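Local atomic coordinates of sugar ABC transporter (Agrobacterium radiobacter, PDB entry 4RXT), a protein that binds the pentose alpha-L-arabinopyranose and probably serves as the solute-binding component of an ABC-type sugar transporter. Residues E132-N140 and K193-M204; A116-M127 and S218-F226. All coordinates share one frame; numbering follows the deposited sequence.

Both contacts lie in one of the two lobes of a periplasmic binding protein, their centres about 9 Å apart. Interaction 1 pairs strand 133-139 with strand 194-199 inside a sheet; interaction 2 lays helix 109-128 over strand 222-226, the next strand of that sheet. Along the chain the order is segment 116-127, segment 132-140, segment 193-204 and segment 218-226, with both segments of interaction 1 falling between those of interaction 2. The two meet where Val195 O and Val197 O probably accept from Lys222 N and Ile224 N, and where Phe198 packs on Ala116. Together they tie three strands and a helix into one lobe, and Asn201, just after strand 194-199, belongs to the sugar pocket.

Interaction 1. Residues E132-N140 and K193-M204; sequences EGDVVIITN and KIVGVFASNLIM. With ARA (alpha-L-arabinopyranose), chain B.
Ile137 and Phe198 run alongside each other in the same direction, with Ile137 CD1 3.6 Å from Phe198 CD2. Phe198 is on the sheet face that carries Val135, under helix 109-128; its chi1 of 178° turns the ring so that CD2 meets Ile137, and the ring also stacks with Phe154. Ser200 CB sits above one face of this ring, offset toward the rim. On the other sheet face, toward helix 177-190, Val136 and Val197 extend in parallel, CG2 to CG2 at 3.7 Å, while Ile194 lies across Val136, its CD1 meeting Val136 CG1. Farther along, Ile138 CG2 touches Met204 SD at 3.6 Å, again nearly perpendicular. The strands are parallel, 21° apart in direction, and their backbones are joined by bonds including Phe198 N to Val136 O (2.9 Å) and Ile138 N to Phe198 O (2.9 Å). At the C-terminal ends one water links Thr139 OG1 to Ser200 OG, and another links Asn140 N to the same hydroxyl. The side chains of Asn140 and Asn201 cross nearly perpendicularly, but their amide planes are only 38° apart. Asn140 ND2 is buried without a polar partner, against Met204 CE (3.4 Å) and Ile203 CG2. Asn201 OD1 caps the following helix by accepting from Met204 N (3.0 Å), which steadies the amide beside the sugar. Parallel strands, one followed directly by a residue that both caps a helix and lines the sugar pocket, fit the Rossmann-like lobes of periplasmic sugar-binding proteins.

Interaction 2. Residues A116-M127 and S218-F226; sequences AADGLAAAIKAM and SDKVKVIGF
Ile224 places CG1 beside its backbone N (chi1 -58°) and CG2 anti to it, and the two branches reach successive turns of the helix: CG1 comes to 3.6 Å from Leu120 N, while CG2 meets Ala116 CB at 3.8 Å. This is the alpha/beta layering of a Rossmann-like lobe, with helix 109-128 running over strand 222-226 at 157°, close to antiparallel, and the short axes 8.2 Å apart. The small residues on the inner side of the helix allow the close approach. Gly119 has no side chain to intervene, and its carbonyl carbon lies 3.8 Å from Ile224 CD1. Leu120 slants across Ile224; its CB packs on Ile224 CG1, and its CD1 reaches back to the backbone at Lys222 O. One turn later Ala123 CB rests on the aliphatic part of Lys222, 3.9 Å from CG. That lysine is bent at chi2 and chi3, so that its first methylenes lie against the helix while NZ turns back to its own segment and donates to Ser218 O (2.9 Å). Leu120 also touches Phe154 of helix 145-161, so the helix packs against the adjacent helix as well as the strand. A further backbone bond joins Ile224 to Ala199 of the neighbouring strand 194-199. No hydrogen bond crosses between helix and strand; the contact is made by van der Waals packing. Over the loop just before the strand, Met127 runs extended from its backbone and bends only at chi3, laying SD 3.4 Å from Asp219 O and CE 3.6 Å from Lys220 O.

Interaction 1. Residues E132-N140 and K193-M204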
loop_
_atom_site.group_PDB
_atom_site.type_symbol
_atom_site.label_atom_id
_atom_site.label_comp_id
_atom_site.label_asym_id
_atom_site.label_seq_id
_atom_site.Cartn_x
_atom_site.Cartn_y
_atom_site.Cartn_z
ATOM N N GLU A 132 16.533 -2.797 21.436
ATOM C CA GLU A 132 17.803 -3.233 20.840
ATOM C C GLU A 132 17.608 -4.493 20.037
ATOM O O GLU A 132 16.766 -5.329 20.349
ATOM C CB GLU A 132 18.824 -3.524 21.895
ATOM C CG GLU A 132 19.159 -2.295 22.692
ATOM C CD GLU A 132 20.644 -2.161 22.887
ATOM O OE1 GLU A 132 21.164 -2.601 23.933
ATOM O OE2 GLU A 132 21.313 -1.646 21.964
ATOM N N GLY A 133 18.410 -4.642 19.003
ATOM C CA GLY A 133 18.424 -5.871 18.271
ATOM C C GLY A 133 18.468 -5.667 16.777
ATOM O O GLY A 133 18.372 -4.540 16.260
ATOM N N ASP A 134 18.611 -6.795 16.096
ATOM C CA ASP A 134 18.699 -6.839 14.639
ATOM C C ASP A 134 17.336 -6.886 14.006
ATOM O O ASP A 134 16.469 -7.635 14.416
ATOM C CB ASP A 134 19.506 -8.037 14.151
ATOM C CG ASP A 134 20.968 -7.971 14.551
ATOM O OD1 ASP A 134 21.382 -6.932 15.099
ATOM O OD2 ASP A 134 21.697 -8.951 14.259
ATOM N N VAL A 135 17.130 -6.014 13.029
ATOM C CA VAL A 135 15.855 -5.951 12.331
ATOM C C VAL A 135 16.070 -5.986 10.828
ATOM O O VAL A 135 17.174 -5.723 10.328
ATOM C CB VAL A 135 15.044 -4.701 12.744
ATOM C CG1 VAL A 135 14.836 -4.733 14.253
ATOM C CG2 VAL A 135 15.655 -3.375 12.253
ATOM N N VAL A 136 14.990 -6.299 10.112
ATOM C CA VAL A 136 14.991 -6.388 8.665
ATOM C C VAL A 136 13.772 -5.688 8.070
ATOM O O VAL A 136 12.773 -5.507 8.733
ATOM C CB VAL A 136 15.080 -7.858 8.158
ATOM C CG1 VAL A 136 16.312 -8.536 8.729
ATOM C CG2 VAL A 136 13.859 -8.674 8.474
ATOM N N ILE A 137 13.910 -5.253 6.824
ATOM C CA ILE A 137 12.827 -4.747 6.049
ATOM C C ILE A 137 12.700 -5.602 4.783
ATOM O O ILE A 137 13.675 -5.968 4.141
ATOM C CB ILE A 137 12.950 -3.221 5.734
ATOM C CG1 ILE A 137 11.799 -2.742 4.858
ATOM C CG2 ILE A 137 14.286 -2.889 5.110
ATOM C CD1 ILE A 137 11.696 -1.238 4.682
ATOM N N ILE A 138 11.451 -5.931 4.462
ATOM C CA ILE A 138 11.132 -6.692 3.273
ATOM C C ILE A 138 10.045 -5.941 2.495
ATOM O O ILE A 138 8.956 -5.644 3.037
ATOM C CB ILE A 138 10.677 -8.142 3.596
ATOM C CG1 ILE A 138 11.680 -8.847 4.514
ATOM C CG2 ILE A 138 10.432 -8.923 2.291
ATOM C CD1 ILE A 138 11.160 -10.141 5.094
ATOM N N THR A 139 10.368 -5.663 1.239
ATOM C CA THR A 139 9.603 -4.847 0.298
ATOM C C THR A 139 9.141 -5.705 -0.886
ATOM O O THR A 139 9.903 -6.485 -1.443
ATOM C CB THR A 139 10.432 -3.615 -0.170
ATOM O OG1 THR A 139 10.806 -2.863 0.984
ATOM C CG2 THR A 139 9.646 -2.749 -1.121
ATOM N N ASN A 140 7.873 -5.556 -1.231
ATOM C CA ASN A 140 7.173 -6.417 -2.214
ATOM C C ASN A 140 7.904 -6.520 -3.553
ATOM O O ASN A 140 8.060 -7.534 -4.105
ATOM C CB ASN A 140 5.746 -5.852 -2.427
ATOM C CG ASN A 140 4.819 -6.755 -3.200
ATOM O OD1 ASN A 140 3.992 -6.289 -3.949
ATOM N ND2 ASN A 140 4.934 -7.982 -2.994
ATOM N N LYS A 193 19.884 -13.847 15.164
ATOM C CA LYS A 193 19.745 -12.645 16.002
ATOM C C LYS A 193 18.571 -11.723 15.598
ATOM O O LYS A 193 18.251 -10.774 16.312
ATOM C CB LYS A 193 21.025 -11.829 16.002
ATOM C CG LYS A 193 22.222 -12.546 16.598
ATOM C CD LYS A 193 23.465 -11.653 16.489
ATOM C CE LYS A 193 24.694 -12.338 17.084
ATOM N NZ LYS A 193 25.812 -11.377 17.153
ATOM N N ILE A 194 17.920 -11.993 14.469
ATOM C CA ILE A 194 16.848 -11.093 14.010
ATOM C C ILE A 194 15.695 -11.133 15.029
ATOM O O ILE A 194 15.245 -12.225 15.400
ATOM C CB ILE A 194 16.365 -11.462 12.611
ATOM C CG1 ILE A 194 17.446 -11.078 11.582
ATOM C CG2 ILE A 194 15.040 -10.755 12.300
ATOM C CD1 ILE A 194 17.274 -11.782 10.245
ATOM N N VAL A 195 15.275 -9.958 15.510
ATOM C CA VAL A 195 14.140 -9.855 16.462
ATOM C C VAL A 195 12.928 -9.112 15.930
ATOM O O VAL A 195 11.831 -9.108 16.506
ATOM C CB VAL A 195 14.547 -9.186 17.789
ATOM C CG1 VAL A 195 15.526 -10.059 18.540
ATOM C CG2 VAL A 195 15.138 -7.809 17.547
ATOM N N GLY A 196 13.095 -8.502 14.770
ATOM C CA GLY A 196 12.084 -7.626 14.219
ATOM C C GLY A 196 12.095 -7.534 12.701
ATOM O O GLY A 196 13.158 -7.608 12.071
ATOM N N VAL A 197 10.921 -7.328 12.113
ATOM C CA VAL A 197 10.742 -7.253 10.686
ATOM C C VAL A 197 9.670 -6.237 10.339
ATOM O O VAL A 197 8.589 -6.239 10.968
ATOM C CB VAL A 197 10.250 -8.611 10.097
ATOM C CG1 VAL A 197 10.182 -8.563 8.573
ATOM C CG2 VAL A 197 11.085 -9.786 10.596
ATOM N N PHE A 198 9.976 -5.390 9.345
ATOM C CA PHE A 198 8.967 -4.527 8.698
ATOM C C PHE A 198 8.645 -5.090 7.320
ATOM O O PHE A 198 9.512 -5.187 6.474
ATOM C CB PHE A 198 9.503 -3.071 8.615
ATOM C CG PHE A 198 8.580 -2.118 7.922
ATOM C CD1 PHE A 198 7.201 -2.196 8.058
ATOM C CD2 PHE A 198 9.104 -1.112 7.129
ATOM C CE1 PHE A 198 6.360 -1.301 7.425
ATOM C CE2 PHE A 198 8.270 -0.200 6.485
ATOM C CZ PHE A 198 6.898 -0.283 6.631
ATOM N N ALA A 199 7.382 -5.502 7.148
ATOM C CA ALA A 199 6.783 -6.060 5.904
ATOM C C ALA A 199 5.840 -5.000 5.350
ATOM O O ALA A 199 4.752 -4.784 5.852
ATOM C CB ALA A 199 6.021 -7.352 6.209
ATOM N N SER A 200 6.305 -4.281 4.324
ATOM C CA SER A 200 5.755 -2.943 4.094
ATOM C C SER A 200 4.507 -2.823 3.196
ATOM O O SER A 200 4.151 -1.721 2.790
ATOM C CB SER A 200 6.814 -2.027 3.545
ATOM O OG SER A 200 7.223 -2.523 2.290
ATOM N N ASN A 201 3.869 -3.950 2.884
ATOM C CA ASN A 201 2.553 -3.910 2.251
ATOM C C ASN A 201 1.766 -5.188 2.599
ATOM O O ASN A 201 2.293 -6.079 3.248
ATOM C CB ASN A 201 2.672 -3.642 0.738
ATOM C CG ASN A 201 2.965 -4.899 -0.079
ATOM O OD1 ASN A 201 3.602 -5.841 0.404
ATOM N ND2 ASN A 201 2.494 -4.924 -1.301
ATOM N N LEU A 202 0.549 -5.280 2.083
ATOM C CA LEU A 202 -0.298 -6.431 2.421
ATOM C C LEU A 202 0.381 -7.763 2.057
ATOM O O LEU A 202 0.329 -8.731 2.802
ATOM C CB LEU A 202 -1.613 -6.325 1.679
ATOM C CG LEU A 202 -2.556 -7.517 1.829
ATOM C CD1 LEU A 202 -2.921 -7.630 3.290
ATOM C CD2 LEU A 202 -3.769 -7.297 0.945
ATOM N N ILE A 203 0.948 -7.812 0.863
ATOM C CA ILE A 203 1.475 -9.038 0.295
ATOM C C ILE A 203 2.648 -9.554 1.118
ATOM O O ILE A 203 2.763 -10.719 1.427
ATOM C CB ILE A 203 1.876 -8.860 -1.201
ATOM C CG1 ILE A 203 0.714 -8.259 -2.025
ATOM C CG2 ILE A 203 2.364 -10.177 -1.801
ATOM C CD1 ILE A 203 -0.595 -9.014 -1.883
ATOM N N MET A 204 3.537 -8.642 1.498
ATOM C CA MET A 204 4.617 -9.045 2.375
ATOM C C MET A 204 4.156 -9.384 3.792
ATOM O O MET A 204 4.679 -10.326 4.422
ATOM C CB MET A 204 5.745 -7.995 2.395
ATOM C CG MET A 204 6.509 -7.822 1.086
ATOM S SD MET A 204 7.385 -9.331 0.486
ATOM C CE MET A 204 6.137 -10.070 -0.592
HETATM C C1 ARA B . -0.610 -1.513 -0.487
HETATM C C2 ARA B . 0.159 -0.339 -1.124
HETATM C C3 ARA B . 0.176 -0.509 -2.634
HETATM C C4 ARA B . 0.681 -1.904 -3.042
HETATM C C5 ARA B . 0.693 -2.832 -1.901
HETATM O O1 ARA B . 0.047 -1.364 0.765
HETATM O O2 ARA B . -0.477 0.915 -0.815
HETATM O O3 ARA B . 0.931 0.576 -3.199
HETATM O O4 ARA B . 2.068 -1.917 -3.385
HETATM O O5 ARA B . -0.482 -2.803 -1.072
HETATM O O HOH W 1 19.232 -9.031 17.954
HETATM O O HOH W 2 9.149 -0.727 1.727
HETATM O O HOH W 3 6.096 -4.177 0.524
#

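Interaction 2. Residues A116-M127 and S218-F226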
loop_
_atom_site.group_PDB
_atom_site.type_symbol
_atom_site.label_atom_id
_atom_site.label_comp_id
_atom_site.label_asym_id
_atom_site.label_seq_id
_atom_site.Cartn_x
_atom_site.Cartn_y
_atom_site.Cartn_z
ATOM N N ALA A 116 5.586 2.733 11.419
ATOM C CA ALA A 116 5.937 1.316 11.484
ATOM C C ALA A 116 7.197 1.120 12.317
ATOM O O ALA A 116 7.299 0.142 13.091
ATOM C CB ALA A 116 6.116 0.729 10.093
ATOM N N ALA A 117 8.173 2.035 12.125
ATOM C CA ALA A 117 9.414 1.981 12.921
ATOM C C ALA A 117 9.122 2.115 14.420
ATOM O O ALA A 117 9.617 1.305 15.244
ATOM C CB ALA A 117 10.424 3.037 12.477
ATOM N N ASP A 118 8.271 3.094 14.741
ATOM C CA ASP A 118 7.881 3.312 16.134
ATOM C C ASP A 118 7.207 2.047 16.679
ATOM O O ASP A 118 7.434 1.658 17.819
ATOM C CB ASP A 118 6.950 4.507 16.285
ATOM C CG ASP A 118 7.606 5.840 15.955
ATOM O OD1 ASP A 118 8.850 5.973 16.117
ATOM O OD2 ASP A 118 6.814 6.750 15.617
ATOM N N GLY A 119 6.357 1.420 15.859
ATOM C CA GLY A 119 5.561 0.233 16.303
ATOM C C GLY A 119 6.496 -0.931 16.516
ATOM O O GLY A 119 6.373 -1.692 17.458
ATOM N N LEU A 120 7.501 -1.060 15.649
ATOM C CA LEU A 120 8.432 -2.174 15.744
ATOM C C LEU A 120 9.306 -2.057 16.993
ATOM O O LEU A 120 9.526 -3.000 17.737
ATOM C CB LEU A 120 9.307 -2.260 14.483
ATOM C CG LEU A 120 10.292 -3.407 14.436
ATOM C CD1 LEU A 120 9.534 -4.704 14.456
ATOM C CD2 LEU A 120 11.154 -3.433 13.186
ATOM N N ALA A 121 9.752 -0.841 17.257
ATOM C CA ALA A 121 10.562 -0.576 18.442
ATOM C C ALA A 121 9.757 -0.893 19.696
ATOM O O ALA A 121 10.272 -1.505 20.635
ATOM C CB ALA A 121 11.039 0.868 18.456
ATOM N N ALA A 122 8.500 -0.463 19.709
ATOM C CA ALA A 122 7.632 -0.699 20.872
ATOM C C ALA A 122 7.438 -2.201 21.075
ATOM O O ALA A 122 7.435 -2.716 22.227
ATOM C CB ALA A 122 6.295 0.006 20.682
ATOM N N ALA A 123 7.259 -2.922 19.970
ATOM C CA ALA A 123 7.020 -4.369 20.054
ATOM C C ALA A 123 8.247 -5.110 20.571
ATOM O O ALA A 123 8.136 -6.032 21.419
ATOM C CB ALA A 123 6.578 -4.903 18.705
ATOM N N ILE A 124 9.415 -4.700 20.075
ATOM C CA ILE A 124 10.672 -5.287 20.549
ATOM C C ILE A 124 10.864 -4.991 22.054
ATOM O O ILE A 124 11.296 -5.845 22.822
ATOM C CB ILE A 124 11.867 -4.839 19.706
ATOM C CG1 ILE A 124 11.699 -5.427 18.303
ATOM C CG2 ILE A 124 13.168 -5.272 20.361
ATOM C CD1 ILE A 124 12.577 -4.774 17.270
ATOM N N LYS A 125 10.579 -3.763 22.458
ATOM C CA LYS A 125 10.668 -3.383 23.867
ATOM C C LYS A 125 9.742 -4.217 24.754
ATOM O O LYS A 125 10.138 -4.658 25.828
ATOM C CB LYS A 125 10.339 -1.919 24.037
ATOM C CG LYS A 125 10.305 -1.454 25.475
ATOM C CD LYS A 125 10.480 0.045 25.560
ATOM C CE LYS A 125 9.283 0.735 25.006
ATOM N NZ LYS A 125 9.516 2.188 25.183
ATOM N N ALA A 126 8.508 -4.434 24.309
ATOM C CA ALA A 126 7.617 -5.278 25.100
ATOM C C ALA A 126 8.161 -6.696 25.236
ATOM O O ALA A 126 8.046 -7.343 26.290
ATOM C CB ALA A 126 6.226 -5.313 24.467
ATOM N N MET A 127 8.719 -7.219 24.161
ATOM C CA MET A 127 9.229 -8.602 24.151
ATOM C C MET A 127 10.496 -8.752 25.009
ATOM O O MET A 127 10.661 -9.692 25.750
ATOM C CB MET A 127 9.501 -9.056 22.713
ATOM C CG MET A 127 10.103 -10.446 22.559
ATOM S SD MET A 127 10.437 -11.055 20.869
ATOM C CE MET A 127 11.583 -9.848 20.241
ATOM N N SER A 218 6.352 -16.354 16.988
ATOM C CA SER A 218 5.713 -15.103 17.475
ATOM C C SER A 218 6.346 -14.507 18.756
ATOM O O SER A 218 6.383 -13.280 18.952
ATOM C CB SER A 218 4.189 -15.250 17.648
ATOM O OG SER A 218 3.840 -16.229 18.585
ATOM N N ASP A 219 6.866 -15.366 19.617
ATOM C CA ASP A 219 7.480 -14.905 20.868
ATOM C C ASP A 219 8.967 -14.581 20.726
ATOM O O ASP A 219 9.605 -14.194 21.696
ATOM C CB ASP A 219 7.267 -15.923 21.990
ATOM C CG ASP A 219 5.796 -16.013 22.441
ATOM O OD1 ASP A 219 5.073 -14.980 22.455
ATOM O OD2 ASP A 219 5.357 -17.133 22.786
ATOM N N LYS A 220 9.496 -14.728 19.525
ATOM C CA LYS A 220 10.916 -14.443 19.233
ATOM C C LYS A 220 11.135 -13.350 18.157
ATOM O O LYS A 220 12.216 -12.664 18.134
ATOM C CB LYS A 220 11.611 -15.738 18.790
ATOM C CG LYS A 220 11.595 -16.823 19.846
ATOM C CD LYS A 220 12.389 -18.044 19.422
ATOM C CE LYS A 220 12.163 -19.224 20.357
ATOM N NZ LYS A 220 13.055 -19.169 21.546
ATOM N N VAL A 221 10.160 -13.157 17.279
ATOM C CA VAL A 221 10.302 -12.198 16.163
ATOM C C VAL A 221 9.043 -11.389 16.034
ATOM O O VAL A 221 7.966 -11.947 15.828
ATOM C CB VAL A 221 10.584 -12.895 14.810
ATOM C CG1 VAL A 221 10.716 -11.877 13.676
ATOM C CG2 VAL A 221 11.803 -13.802 14.929
ATOM N N LYS A 222 9.197 -10.074 16.129
ATOM C CA LYS A 222 8.086 -9.145 16.051
ATOM C C LYS A 222 7.949 -8.616 14.655
ATOM O O LYS A 222 8.930 -8.082 14.092
ATOM C CB LYS A 222 8.262 -7.992 17.052
ATOM C CG LYS A 222 8.146 -8.416 18.532
ATOM C CD LYS A 222 7.128 -9.552 18.767
ATOM C CE LYS A 222 6.168 -9.399 19.895
ATOM N NZ LYS A 222 5.683 -10.789 20.166
ATOM N N VAL A 223 6.751 -8.716 14.091
ATOM C CA VAL A 223 6.477 -8.265 12.716
ATOM C C VAL A 223 5.545 -7.088 12.709
ATOM O O VAL A 223 4.509 -7.132 13.347
ATOM C CB VAL A 223 5.810 -9.390 11.891
ATOM C CG1 VAL A 223 5.511 -8.902 10.473
ATOM C CG2 VAL A 223 6.702 -10.630 11.870
ATOM N N ILE A 224 5.943 -6.001 12.045
ATOM C CA ILE A 224 5.046 -4.929 11.699
ATOM C C ILE A 224 4.743 -5.006 10.210
ATOM O O ILE A 224 5.650 -5.030 9.407
ATOM C CB ILE A 224 5.547 -3.518 12.080
ATOM C CG1 ILE A 224 5.806 -3.449 13.587
ATOM C CG2 ILE A 224 4.575 -2.442 11.602
ATOM C CD1 ILE A 224 4.569 -3.519 14.490
ATOM N N GLY A 225 3.466 -5.084 9.862
ATOM C CA GLY A 225 3.063 -5.111 8.473
ATOM C C GLY A 225 2.223 -3.897 8.104
ATOM O O GLY A 225 2.153 -2.903 8.843
ATOM N N PHE A 226 1.644 -3.986 6.916
ATOM C CA PHE A 226 0.753 -2.973 6.374
ATOM C C PHE A 226 -0.540 -3.668 5.922
ATOM O O PHE A 226 -0.532 -4.847 5.474
ATOM C CB PHE A 226 1.382 -2.291 5.144
ATOM C CG PHE A 226 1.766 -0.841 5.334
ATOM C CD1 PHE A 226 2.916 -0.505 6.051
ATOM C CD2 PHE A 226 1.015 0.177 4.779
ATOM C CE1 PHE A 226 3.295 0.810 6.244
ATOM C CE2 PHE A 226 1.402 1.512 4.960
ATOM C CZ PHE A 226 2.550 1.818 5.681
#